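Local coordinates for hypothetical protein XAC2396 (Xanthomonas axonopodis pv. citri, PDB 2G3W), which is of unknown function but belongs to the YaeQ family and has a compact fold built around a variation of the PD-(D/E)XK nuclease motif, at residues A[15-19]-A[20-24]; A[162-166]-A[167-171]. All coordinates share one frame; numbering follows the deposited sequence.

Interaction 1: A[15-19]-A[20-24]; sequences SDMDR and GYYAN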
loop_
_atom_site.group_PDB
_atom_site.type_symbol
_atom_site.label_atom_id
_atom_site.label_comp_id
_atom_site.label_asym_id
_atom_site.label_seq_id
_atom_site.Cartn_x
_atom_site.Cartn_y
_atom_site.Cartn_z
ATOM N N SER A 15 -13.172 13.341 9.028
ATOM C CA SER A 15 -13.650 13.397 7.658
ATOM C C SER A 15 -12.757 12.487 6.842
ATOM O O SER A 15 -11.697 12.897 6.354
ATOM C CB SER A 15 -13.578 14.819 7.127
ATOM O OG SER A 15 -14.491 15.637 7.815
ATOM N N ASP A 16 -13.182 11.239 6.716
ATOM C CA ASP A 16 -12.396 10.251 6.004
ATOM C C ASP A 16 -13.021 10.024 4.632
ATOM O O ASP A 16 -14.001 9.295 4.508
ATOM C CB ASP A 16 -12.337 8.944 6.797
ATOM C CG ASP A 16 -11.355 7.934 6.202
ATOM O OD1 ASP A 16 -11.060 7.957 4.991
ATOM O OD2 ASP A 16 -10.856 7.098 6.967
HETATM N N MSE A 17 -12.446 10.664 3.617
HETATM C CA MSE A 17 -12.840 10.501 2.210
HETATM C C MSE A 17 -12.642 9.061 1.739
HETATM O O MSE A 17 -13.419 8.520 0.957
HETATM C CB MSE A 17 -11.986 11.409 1.320
HETATM C CG MSE A 17 -12.556 12.781 1.005
HETATM SE SE MSE A 17 -11.264 14.008 0.121
HETATM C CE MSE A 17 -9.820 12.764 -0.364
ATOM N N ASP A 18 -11.559 8.445 2.203
ATOM C CA ASP A 18 -11.192 7.094 1.766
ATOM C C ASP A 18 -12.195 6.002 2.192
ATOM O O ASP A 18 -12.429 5.047 1.440
ATOM C CB ASP A 18 -9.765 6.737 2.234
ATOM C CG ASP A 18 -8.692 7.652 1.640
ATOM O OD1 ASP A 18 -8.947 8.305 0.615
ATOM O OD2 ASP A 18 -7.568 7.714 2.196
ATOM N N ARG A 19 -12.792 6.162 3.376
ATOM C CA ARG A 19 -13.676 5.147 3.982
ATOM C C ARG A 19 -15.156 5.443 3.786
ATOM O O ARG A 19 -15.994 4.552 3.953
ATOM C CB ARG A 19 -13.458 5.068 5.502
ATOM C CG ARG A 19 -12.296 4.234 5.999
ATOM C CD ARG A 19 -12.090 4.500 7.517
ATOM N NE ARG A 19 -13.045 3.758 8.335
ATOM C CZ ARG A 19 -13.311 3.981 9.617
ATOM N NH1 ARG A 19 -12.709 4.956 10.283
ATOM N NH2 ARG A 19 -14.214 3.223 10.225
ATOM N N GLY A 20 -15.474 6.697 3.485
ATOM C CA GLY A 20 -16.831 7.184 3.623
ATOM C C GLY A 20 -17.217 7.283 5.092
ATOM O O GLY A 20 -18.360 7.001 5.461
ATOM N N TYR A 21 -16.264 7.700 5.925
ATOM C CA TYR A 21 -16.478 7.809 7.365
ATOM C C TYR A 21 -16.443 9.250 7.868
ATOM O O TYR A 21 -15.397 9.906 7.841
ATOM C CB TYR A 21 -15.442 6.976 8.124
ATOM C CG TYR A 21 -15.728 6.861 9.598
ATOM C CD1 TYR A 21 -16.577 5.868 10.079
ATOM C CD2 TYR A 21 -15.162 7.748 10.512
ATOM C CE1 TYR A 21 -16.859 5.757 11.434
ATOM C CE2 TYR A 21 -15.425 7.645 11.872
ATOM C CZ TYR A 21 -16.265 6.644 12.327
ATOM O OH TYR A 21 -16.540 6.530 13.657
ATOM N N TYR A 22 -17.600 9.719 8.337
ATOM C CA TYR A 22 -17.756 11.036 8.956
ATOM C C TYR A 22 -18.423 10.815 10.302
ATOM O O TYR A 22 -19.555 10.337 10.364
ATOM C CB TYR A 22 -18.581 11.973 8.045
ATOM C CG TYR A 22 -18.032 11.973 6.643
ATOM C CD1 TYR A 22 -16.988 12.822 6.291
ATOM C CD2 TYR A 22 -18.492 11.064 5.691
ATOM C CE1 TYR A 22 -16.428 12.785 5.020
ATOM C CE2 TYR A 22 -17.942 11.023 4.416
ATOM C CZ TYR A 22 -16.909 11.889 4.088
ATOM O OH TYR A 22 -16.349 11.863 2.830
ATOM N N ALA A 23 -17.704 11.110 11.384
ATOM C CA ALA A 23 -18.285 10.998 12.720
ATOM C C ALA A 23 -17.521 11.822 13.735
ATOM O O ALA A 23 -16.383 12.242 13.476
ATOM C CB ALA A 23 -18.368 9.537 13.162
ATOM N N ASN A 24 -18.163 12.042 14.881
ATOM C CA ASN A 24 -17.573 12.745 16.014
ATOM C C ASN A 24 -17.356 11.827 17.214
ATOM O O ASN A 24 -18.265 11.081 17.608
ATOM C CB ASN A 24 -18.433 13.929 16.447
ATOM C CG ASN A 24 -17.681 14.877 17.363
ATOM O OD1 ASN A 24 -17.733 14.756 18.594
ATOM N ND2 ASN A 24 -16.945 15.807 16.764
#

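Interaction 2: A[162-166]-A[167-171]; sequences QMLAD and HGSVT. With ACT (acetate ion), chain D.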
loop_
_atom_site.group_PDB
_atom_site.type_symbol
_atom_site.label_atom_id
_atom_site.label_comp_id
_atom_site.label_asym_id
_atom_site.label_seq_id
_atom_site.Cartn_x
_atom_site.Cartn_y
_atom_site.Cartn_z
ATOM N N GLN A 162 -4.370 14.407 7.916
ATOM C CA GLN A 162 -4.106 15.674 8.599
ATOM C C GLN A 162 -4.797 15.702 9.955
ATOM O O GLN A 162 -5.986 15.401 10.068
ATOM C CB GLN A 162 -4.554 16.898 7.764
ATOM C CG GLN A 162 -4.244 18.232 8.469
ATOM C CD GLN A 162 -4.672 19.495 7.719
ATOM O OE1 GLN A 162 -5.399 19.447 6.719
ATOM N NE2 GLN A 162 -4.221 20.643 8.218
HETATM N N MSE A 163 -4.033 16.080 10.980
HETATM C CA MSE A 163 -4.540 16.258 12.317
HETATM C C MSE A 163 -4.468 17.742 12.608
HETATM O O MSE A 163 -3.375 18.298 12.826
HETATM C CB MSE A 163 -3.680 15.483 13.297
HETATM C CG MSE A 163 -3.845 13.970 13.163
HETATM SE SE MSE A 163 -5.234 13.332 14.347
HETATM C CE MSE A 163 -4.174 13.428 15.923
ATOM N N LEU A 164 -5.628 18.386 12.578
ATOM C CA LEU A 164 -5.687 19.835 12.679
ATOM C C LEU A 164 -6.372 20.349 13.960
ATOM O O LEU A 164 -7.529 20.040 14.235
ATOM C CB LEU A 164 -6.361 20.423 11.430
ATOM C CG LEU A 164 -6.631 21.930 11.475
ATOM C CD1 LEU A 164 -5.341 22.718 11.303
ATOM C CD2 LEU A 164 -7.650 22.306 10.415
ATOM N N ALA A 165 -5.637 21.142 14.726
ATOM C CA ALA A 165 -6.152 21.766 15.931
ATOM C C ALA A 165 -5.914 23.276 15.821
ATOM O O ALA A 165 -5.142 23.716 14.968
ATOM C CB ALA A 165 -5.458 21.204 17.136
ATOM N N ASP A 166 -6.569 24.071 16.680
ATOM C CA ASP A 166 -6.368 25.521 16.673
ATOM C C ASP A 166 -4.904 25.905 16.927
ATOM O O ASP A 166 -4.464 26.984 16.515
ATOM C CB ASP A 166 -7.269 26.220 17.713
ATOM C CG ASP A 166 -8.772 25.999 17.465
ATOM O OD1 ASP A 166 -9.223 25.917 16.237
ATOM O OD2 ASP A 166 -9.527 25.925 18.528
ATOM N N HIS A 167 -4.159 25.033 17.606
ATOM C CA HIS A 167 -2.803 25.369 18.057
ATOM C C HIS A 167 -1.649 24.757 17.236
ATOM O O HIS A 167 -0.480 24.854 17.631
ATOM C CB HIS A 167 -2.638 25.044 19.554
ATOM C CG HIS A 167 -2.690 23.577 19.876
ATOM N ND1 HIS A 167 -3.859 22.843 19.838
ATOM C CD2 HIS A 167 -1.718 22.714 20.262
ATOM C CE1 HIS A 167 -3.603 21.586 20.162
ATOM N NE2 HIS A 167 -2.316 21.483 20.438
ATOM N N GLY A 168 -1.965 24.132 16.106
ATOM C CA GLY A 168 -0.941 23.460 15.295
ATOM C C GLY A 168 -1.524 22.387 14.396
ATOM O O GLY A 168 -2.686 21.996 14.546
ATOM N N SER A 169 -0.717 21.919 13.445
ATOM C CA SER A 169 -1.140 20.876 12.526
ATOM C C SER A 169 0.033 19.966 12.190
ATOM O O SER A 169 1.197 20.379 12.253
ATOM C CB SER A 169 -1.735 21.488 11.254
ATOM O OG SER A 169 -2.244 20.470 10.411
ATOM N N VAL A 170 -0.291 18.717 11.880
ATOM C CA VAL A 170 0.657 17.727 11.358
ATOM C C VAL A 170 -0.067 16.945 10.277
ATOM O O VAL A 170 -1.202 16.501 10.494
ATOM C CB VAL A 170 1.121 16.734 12.455
ATOM C CG1 VAL A 170 2.070 15.635 11.867
ATOM C CG2 VAL A 170 1.779 17.470 13.621
ATOM N N THR A 171 0.590 16.796 9.122
ATOM C CA THR A 171 0.108 15.983 8.006
ATOM C C THR A 171 1.142 14.918 7.691
ATOM O O THR A 171 2.350 15.185 7.622
ATOM C CB THR A 171 -0.174 16.828 6.712
ATOM O OG1 THR A 171 -0.999 17.940 7.030
ATOM C CG2 THR A 171 -0.884 16.011 5.641
HETATM C C ACT D . -6.602 25.521 21.280
HETATM O O ACT D . -7.755 25.924 21.576
HETATM O OXT ACT D . -6.511 24.332 20.901
HETATM C CH3 ACT D . -5.387 26.407 21.371
#

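Interaction 1: A[15-19]-A[20-24]
The guanidinium of R19 lies flat on the ring of Y21, two residues on in the same beta hairpin. The planes are 10° apart. This is a cation-pi stack, with R19 CZ 4.1 Å from the centroid of the Y21 ring. The guanidinium is offset toward the CG end, NH1 by CG and CD2, and NH2 3.5 Å from Y21 CD1. A bend at chi3 of R19 (79°) brings it back over the ring. Both polar ends are also held: R19 NH2 by A51 O and Y21 OH by H25 NE2.

The hairpin joins strands 6-16 and 21-31 and closes with a G1 beta bulge, G20 and Y21 both facing D16. D16 N gives a 2.8 Å bond to Y21 O, and Y21 N returns one of 3.1 Å to D16 O. G20 N adds a weak bond to D16 O. G20 has the positive phi (69°) usual at the first bulge position. In an Asx motif, D16 OD1 accepts from R19 N at 3.0 Å, the donor lying above the carboxylate plane.

On the other face, the Y22 ring lies against S15, and Y74 of the second subunit packs on M17 and Y22. Y22 CD1 reaches S15 CA at 3.7 Å.

Interaction 2: A[162-166]-A[167-171]
Q162 reaches across the hairpin with its extended side chain and gives a nearly straight hydrogen bond from NE2 to S169 OG, 3.0 Å long. The acceptor lies almost in the amide plane. This is an antiparallel beta hairpin, strands 160-165 and 168-176, closed by a type I turn from A165 to G168.

The face with M163, A165 and V170, all buried, is tight because strand 149-157 and helix 136-143 cover it. M163 bends at chi2 and chi3, and its end leads away from V170. M163 and A165 meet F152, and V170 meets A138 and A141. Between the strands, the hydrogen bonds from M163 N to V170 O (2.9 Å) and from A165 N to G168 O (3.1 Å) are short. V170 N returns a longer one to M163 O, 3.3 Å.

Q162, L164, S169 and T171 share the other face, where S169 and T171 are exposed. The Q162 bond ties it together. The rest is light contact: T171 OG1 touches Q162 CG at 3.6 Å, and L164 CD1 rests on S169 CB at 3.8 Å.

At the turn D166 is exposed, and the closing bond, G168 N to A165 O, is weak at 3.4 Å. The ring of H167 packs against A165 CB, and its NE2 is hydrogen-bonded to L145 O. An acetate ion, probably from the crystallisation liquor, sits beside D166 and H167. H167 ND1 makes a weak hydrogen bond to acetate OXT, 3.2 Å away.

Overall arrangement
Both interactions are hairpin ends of one mixed sheet. Interaction 1 comes first in the chain and joins strands 6-16 and 21-31, the latter an outermost strand of the sheet within the chain. Interaction 2 comes near the C-terminal end and joins strands 160-165 and 168-176. Their centres are about 17 Å apart and their nearest atoms about 7 Å, so they do not touch. Strand 149-157 lies between them and bonds to both hairpins. Interaction 1 also reaches the second subunit, whereas interaction 2 packs on helix 136-143 of its own chain. Thus residues from both ends of the sequence build one continuous sheet.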